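Local coordinates for intracellular sulfur oxidation protein dsrF (Allochromatium vinosum, PDB 2HY5), which probably takes part in the oxidation of intracellular sulfur as the DsrF subunit of the DsrEFH complex, at the interface of chains A and B, the interface of chains C and B and the interface of chains C and A. Coordinates in Å, arbitrary orientation; residue numbers count along the deposited sequence, not the author numbering. Chains: chain A, Intracellular sulfur oxidation protein dsrF; chain B, DsrH; chain C, Putative sulfurtransferase dsrE.

The three contacts join the three different chains pairwise. Contacts 1 and 3 lie about 16 Å apart, measured between the centres of their C-alpha atoms. Contact 2 is about 21 Å from contact 1 and 23 Å from contact 3. Contacts 1 and 3 share strands 7-12 and 132-135 of chain A. A:Leu11 and A:Val133 face chain B, with A:Met9 at the margin; A:Phe8 and A:Phe134 turn toward chain C. Chain B uses helix 85-94 for contact 2 and the following strand 97-101 for contact 1. Each chain touches both others, so DsrE, DsrF and DsrH close on one another. The deposited assembly holds two copies of each.

Contact 1: the interface of chains A and B. Residues chain A 9, 11, 44, 127, 133; chain B 23, 99-101.
A:Met127 and A:Leu44 meet B:Trp101 and B:Phe23 at the apolar centre. The terminal methyl CE of A:Met127 reaches CH2 of the B:Trp101 indole at 3.5 Å. Its chain turns at the last torsion (chi3 147°), which carries the methyl to the far end of the indole. CD1 of A:Leu44 goes to B:Phe23, 3.4 Å from CZ, while CD2 touches both rings, 3.7 Å from CZ3 of B:Trp101. The sulfur of A:Met127 also packs on CB of B:Phe23.

B:Gln99 comes next. It reaches out extended from strand 97-101 and meets A:Met127 roughly at a right angle. Its amide spans the methionine chain: OE1 is 3.4 Å from CE, while NE2 is 3.5 Å from CG. The aliphatic CG of B:Gln99 rests against CG1 of A:Val133. Shortening B:Gln99 to an alanine removes the amide laid across A:Met127 and the CG against A:Val133; the methionine end would probably be left freer to turn.

At the rim a water bridges the two backbones. It bonds to N of B:Ala100 at 2.9 Å, nearly straight, and to O of A:Val133 at 2.7 Å. The patch helps join DsrF to DsrH within the DsrEFH complex.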
# COMPACT_ATOMS: atom_id res chain seq x y z
N MET A 9 2.58 -23.16 0.38
CA MET A 9 1.27 -22.55 0.17
C MET A 9 1.46 -21.14 -0.38
O MET A 9 2.31 -20.39 0.10
CB MET A 9 0.47 -22.44 1.47
CG MET A 9 -0.83 -21.64 1.31
SD MET A 9 -1.80 -21.38 2.82
CE MET A 9 -2.60 -22.95 2.94
N LEU A 11 -0.49 -17.87 -0.65
CA LEU A 11 -1.66 -17.18 -0.12
C LEU A 11 -1.99 -15.89 -0.87
O LEU A 11 -1.32 -14.88 -0.69
CB LEU A 11 -1.43 -16.87 1.36
CG LEU A 11 -2.53 -16.13 2.12
CD1 LEU A 11 -3.80 -16.95 2.12
CD2 LEU A 11 -2.06 -15.87 3.54
N LEU A 44 -8.12 -16.30 -0.91
CA LEU A 44 -8.92 -15.91 0.23
C LEU A 44 -9.20 -14.41 0.20
O LEU A 44 -8.44 -13.64 -0.39
CB LEU A 44 -8.16 -16.28 1.51
CG LEU A 44 -8.68 -15.79 2.87
CD1 LEU A 44 -10.01 -16.45 3.19
CD2 LEU A 44 -7.64 -16.10 3.94
N MET A 127 -3.44 -24.50 6.02
CA MET A 127 -2.42 -23.61 6.56
C MET A 127 -1.52 -24.39 7.52
O MET A 127 -0.29 -24.28 7.46
CB MET A 127 -3.08 -22.42 7.29
CG MET A 127 -3.94 -21.55 6.38
SD MET A 127 -4.78 -20.18 7.22
CE MET A 127 -4.78 -18.95 5.90
N VAL A 133 4.90 -20.41 3.68
CA VAL A 133 3.79 -19.67 3.09
C VAL A 133 4.28 -18.41 2.41
O VAL A 133 4.89 -17.54 3.04
CB VAL A 133 2.75 -19.27 4.17
CG1 VAL A 133 1.55 -18.60 3.50
CG2 VAL A 133 2.30 -20.51 4.94
N PHE B 23 -8.99 -17.65 10.94
CA PHE B 23 -8.35 -18.88 10.50
C PHE B 23 -7.30 -19.47 11.44
O PHE B 23 -6.94 -20.64 11.30
CB PHE B 23 -7.75 -18.69 9.10
CG PHE B 23 -8.78 -18.43 8.04
CD1 PHE B 23 -9.05 -17.14 7.61
CD2 PHE B 23 -9.49 -19.48 7.48
CE1 PHE B 23 -10.03 -16.90 6.65
CE2 PHE B 23 -10.47 -19.26 6.52
CZ PHE B 23 -10.73 -17.96 6.10
N GLN B 99 3.38 -17.31 8.98
CA GLN B 99 2.42 -16.94 7.96
C GLN B 99 2.15 -15.45 8.07
O GLN B 99 1.65 -14.98 9.08
CB GLN B 99 1.12 -17.70 8.15
CG GLN B 99 0.13 -17.51 7.01
CD GLN B 99 -1.08 -18.41 7.13
OE1 GLN B 99 -2.04 -18.09 7.82
NE2 GLN B 99 -1.02 -19.56 6.47
N ALA B 100 2.48 -14.70 7.02
CA ALA B 100 2.28 -13.26 7.05
C ALA B 100 0.93 -12.84 6.48
O ALA B 100 0.55 -13.25 5.39
CB ALA B 100 3.40 -12.57 6.29
N TRP B 101 0.21 -12.01 7.24
CA TRP B 101 -1.07 -11.48 6.81
C TRP B 101 -0.79 -10.03 6.48
O TRP B 101 -0.70 -9.19 7.38
CB TRP B 101 -2.12 -11.59 7.92
CG TRP B 101 -2.50 -13.00 8.22
CD1 TRP B 101 -1.86 -13.86 9.07
CD2 TRP B 101 -3.60 -13.73 7.67
NE1 TRP B 101 -2.49 -15.09 9.07
CE2 TRP B 101 -3.56 -15.03 8.23
CE3 TRP B 101 -4.61 -13.41 6.75
CZ2 TRP B 101 -4.52 -16.01 7.89
CZ3 TRP B 101 -5.56 -14.38 6.42
CH2 TRP B 101 -5.51 -15.67 6.99
O HOH W 1 3.95 -15.66 4.76

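Contact 2: the interface of chains C and B. Residues chain C 3, 23, 26-27, 30, 32; chain B 85-86, 89.
B:Val89 puts one methyl over the ring of C:Phe23, in a CH-pi contact. CG2 sits 3.9 Å from the ring centroid and is displaced toward the rim. CG of C:Phe23 stands opposite its backbone N (chi1 -178°), and the ring presents a face to this methyl. In chain C, C:Phe3 meets the edge of the C:Phe23 ring through CE1 and may help fix it.

The other contacts are mainly aliphatic. The two methyls of B:Val89 point to different partners. CG1 points away from the backbone N of B:Val89 (chi1 171°) and reaches C:His32, 3.7 Å from CD2 of the imidazole. The same methyl lies near CD of C:Lys30, at 3.7 Å, but this lysine is poorly ordered and its contacts are tentative. CG2 rests on the helix surface, 3.9 Å from CB of C:Ala26 and near the backbone of C:Ala27. CB of C:Ala26 also meets CB of B:Tyr85, 4.0 Å away.

Carbon and oxygen meet at one side. CE of C:Lys30 is modelled 3.3 Å from the backbone O of B:Ala86.

In the fold, helix 85-94 of DsrH packs against helix 16-29 of DsrE. C:Lys30 and C:His32 follow that helix, before strand 33-39. The centre of the site lies about 23 Å from C:Cys78, the likely persulfide cysteine.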
# COMPACT_ATOMS: atom_id res chain seq x y z
N PHE C 3 17.17 -18.97 7.95
CA PHE C 3 16.06 -18.12 7.51
C PHE C 3 16.16 -17.66 6.07
O PHE C 3 17.24 -17.44 5.54
CB PHE C 3 16.00 -16.84 8.35
CG PHE C 3 15.49 -17.04 9.74
CD1 PHE C 3 14.12 -17.12 9.98
CD2 PHE C 3 16.37 -17.14 10.81
CE1 PHE C 3 13.63 -17.30 11.27
CE2 PHE C 3 15.89 -17.32 12.11
CZ PHE C 3 14.52 -17.40 12.34
N PHE C 23 14.70 -7.44 12.14
CA PHE C 23 14.52 -8.87 12.37
C PHE C 23 15.81 -9.61 12.01
O PHE C 23 16.29 -10.45 12.77
CB PHE C 23 13.39 -9.43 11.50
CG PHE C 23 13.12 -10.89 11.72
CD1 PHE C 23 12.20 -11.30 12.67
CD2 PHE C 23 13.81 -11.85 10.99
CE1 PHE C 23 11.97 -12.66 12.90
CE2 PHE C 23 13.59 -13.21 11.21
CZ PHE C 23 12.67 -13.62 12.17
N ALA C 26 18.58 -8.97 14.53
CA ALA C 26 18.34 -9.70 15.77
C ALA C 26 18.59 -11.19 15.62
O ALA C 26 19.12 -11.84 16.52
CB ALA C 26 16.90 -9.45 16.24
N ALA C 27 18.21 -11.74 14.46
CA ALA C 27 18.39 -13.16 14.19
C ALA C 27 19.88 -13.47 14.06
O ALA C 27 20.35 -14.48 14.58
CB ALA C 27 17.66 -13.54 12.92
N LYS C 30 21.79 -13.66 17.22
CA LYS C 30 21.45 -14.87 17.97
C LYS C 30 22.18 -16.08 17.42
O LYS C 30 22.08 -17.18 17.97
CB LYS C 30 19.94 -15.13 17.90
CG LYS C 30 19.12 -14.38 18.94
CD LYS C 30 17.64 -14.63 18.70
CE LYS C 30 16.80 -14.22 19.89
NZ LYS C 30 17.09 -15.08 21.07
N HIS C 32 21.68 -17.29 14.32
CA HIS C 32 20.91 -17.95 13.28
C HIS C 32 21.48 -17.56 11.93
O HIS C 32 22.07 -16.49 11.78
CB HIS C 32 19.43 -17.53 13.34
CG HIS C 32 18.71 -18.05 14.54
ND1 HIS C 32 18.65 -19.39 14.85
CD2 HIS C 32 17.99 -17.41 15.49
CE1 HIS C 32 17.93 -19.56 15.94
NE2 HIS C 32 17.51 -18.37 16.35
N TYR B 85 12.47 -7.35 19.19
CA TYR B 85 12.83 -8.06 17.97
C TYR B 85 13.45 -9.43 18.24
O TYR B 85 13.23 -10.37 17.48
CB TYR B 85 13.75 -7.20 17.10
CG TYR B 85 13.01 -6.13 16.33
CD1 TYR B 85 13.09 -4.78 16.69
CD2 TYR B 85 12.20 -6.47 15.25
CE1 TYR B 85 12.40 -3.80 15.99
CE2 TYR B 85 11.50 -5.49 14.53
CZ TYR B 85 11.60 -4.17 14.91
OH TYR B 85 10.91 -3.20 14.21
N ALA B 86 14.22 -9.54 19.32
CA ALA B 86 14.82 -10.83 19.65
C ALA B 86 13.70 -11.82 19.97
O ALA B 86 13.78 -12.99 19.61
CB ALA B 86 15.76 -10.68 20.85
N VAL B 89 12.10 -13.03 16.79
CA VAL B 89 12.90 -14.10 16.21
C VAL B 89 12.64 -15.43 16.92
O VAL B 89 12.47 -16.46 16.26
CB VAL B 89 14.40 -13.77 16.29
CG1 VAL B 89 15.23 -15.00 15.89
CG2 VAL B 89 14.73 -12.61 15.37

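Contact 3: the interface of chains C and A. Residues chain C 113, 116-117, 120; chain A 8, 31-32, 35, 134.
C:Gly113 opens helix 113-121 with helical torsions (phi -60°, psi -22°) and brings its backbone against A:Phe35, which lies in the 3-10 helix 33-35 just after helix 21-32. Both chains belong to the DsrE/DsrF-like family, so this is a contact between related subunits, DsrE and DsrF.

The A:Phe35 ring lies against successive turns of the chain C helix. C:Val116 covers one face of it. The methyl CG1 is 3.8 Å from the ring centroid in a CH-pi contact, shifted toward the rim. The other methyl, CG2, turns to A:Gly32 and lies 4.0 Å from its CA. It meets the bare backbone of this glycine at the end of helix 21-32.

The outer end of the ring reaches the start of the chain C helix. CZ of A:Phe35 is 3.3 Å from the backbone O of C:Gly113. A:Ile31 flanks the same glycine, with CG2 3.6 Å from its CA.

C:Ile120 borders the other end of the ring. Its CD1 is 3.6 Å from CD2 of A:Phe35. The branch CG1 points away from its own carbonyl carbon (chi1 -65°) and meets A:Phe8, whose CZ is 3.7 Å away. These two side chains run roughly perpendicular to each other. C:Glu117, poorly ordered, brings its CG to 3.9 Å from CE2 of A:Phe35. A:Phe134 only lies near C:Val116 and loses little surface.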
# COMPACT_ATOMS: atom_id res chain seq x y z
N GLY C 113 13.78 -17.83 -9.10
CA GLY C 113 14.05 -19.17 -8.60
C GLY C 113 14.93 -19.16 -7.36
O GLY C 113 14.92 -20.13 -6.59
N VAL C 116 12.50 -19.23 -4.34
CA VAL C 116 11.95 -20.55 -4.08
C VAL C 116 13.04 -21.46 -3.54
O VAL C 116 12.83 -22.23 -2.60
CB VAL C 116 11.37 -21.16 -5.38
CG1 VAL C 116 10.83 -22.56 -5.10
CG2 VAL C 116 10.26 -20.26 -5.92
N GLU C 117 14.23 -21.34 -4.12
CA GLU C 117 15.38 -22.13 -3.69
C GLU C 117 15.66 -21.90 -2.20
O GLU C 117 15.91 -22.86 -1.46
CB GLU C 117 16.60 -21.74 -4.52
CG GLU C 117 17.46 -22.92 -4.93
CD GLU C 117 18.18 -23.53 -3.77
OE1 GLU C 117 18.24 -24.78 -3.69
OE2 GLU C 117 18.71 -22.78 -2.93
N ILE C 120 13.21 -23.51 0.11
CA ILE C 120 13.45 -24.95 0.23
C ILE C 120 14.59 -25.24 1.20
O ILE C 120 14.50 -26.15 2.02
CB ILE C 120 13.81 -25.56 -1.15
CG1 ILE C 120 12.61 -25.45 -2.10
CG2 ILE C 120 14.24 -27.01 -0.98
CD1 ILE C 120 12.87 -25.99 -3.49
N PHE A 8 4.44 -26.15 0.13
CA PHE A 8 4.39 -24.71 -0.05
C PHE A 8 2.99 -24.20 -0.34
O PHE A 8 2.29 -24.75 -1.19
CB PHE A 8 5.30 -24.28 -1.21
CG PHE A 8 6.77 -24.34 -0.91
CD1 PHE A 8 7.70 -24.18 -1.93
CD2 PHE A 8 7.22 -24.54 0.39
CE1 PHE A 8 9.07 -24.22 -1.66
CE2 PHE A 8 8.59 -24.58 0.67
CZ PHE A 8 9.51 -24.42 -0.36
N ILE A 31 7.30 -20.13 -11.57
CA ILE A 31 8.72 -20.38 -11.35
C ILE A 31 8.93 -21.57 -10.40
O ILE A 31 9.78 -22.42 -10.63
CB ILE A 31 9.42 -19.13 -10.75
CG1 ILE A 31 9.49 -18.03 -11.80
CG2 ILE A 31 10.80 -19.49 -10.22
CD1 ILE A 31 10.40 -18.35 -12.98
N GLY A 32 8.13 -21.61 -9.34
CA GLY A 32 8.26 -22.68 -8.37
C GLY A 32 7.93 -24.07 -8.90
O GLY A 32 8.31 -25.07 -8.30
N PHE A 35 10.65 -26.78 -9.33
CA PHE A 35 11.31 -27.33 -8.15
C PHE A 35 10.62 -28.58 -7.62
O PHE A 35 11.08 -29.18 -6.65
CB PHE A 35 11.39 -26.27 -7.04
CG PHE A 35 12.28 -25.11 -7.38
CD1 PHE A 35 11.86 -24.11 -8.26
CD2 PHE A 35 13.56 -25.02 -6.85
CE1 PHE A 35 12.69 -23.05 -8.60
CE2 PHE A 35 14.41 -23.96 -7.17
CZ PHE A 35 13.97 -22.97 -8.05
N PHE A 134 4.02 -18.32 1.11
CA PHE A 134 4.39 -17.16 0.32
C PHE A 134 3.22 -16.19 0.40
O PHE A 134 2.10 -16.54 0.05
CB PHE A 134 4.61 -17.57 -1.14
CG PHE A 134 5.87 -18.37 -1.35
CD1 PHE A 134 7.08 -17.72 -1.54
CD2 PHE A 134 5.83 -19.76 -1.36
CE1 PHE A 134 8.25 -18.45 -1.73
CE2 PHE A 134 7.00 -20.50 -1.55
CZ PHE A 134 8.21 -19.84 -1.74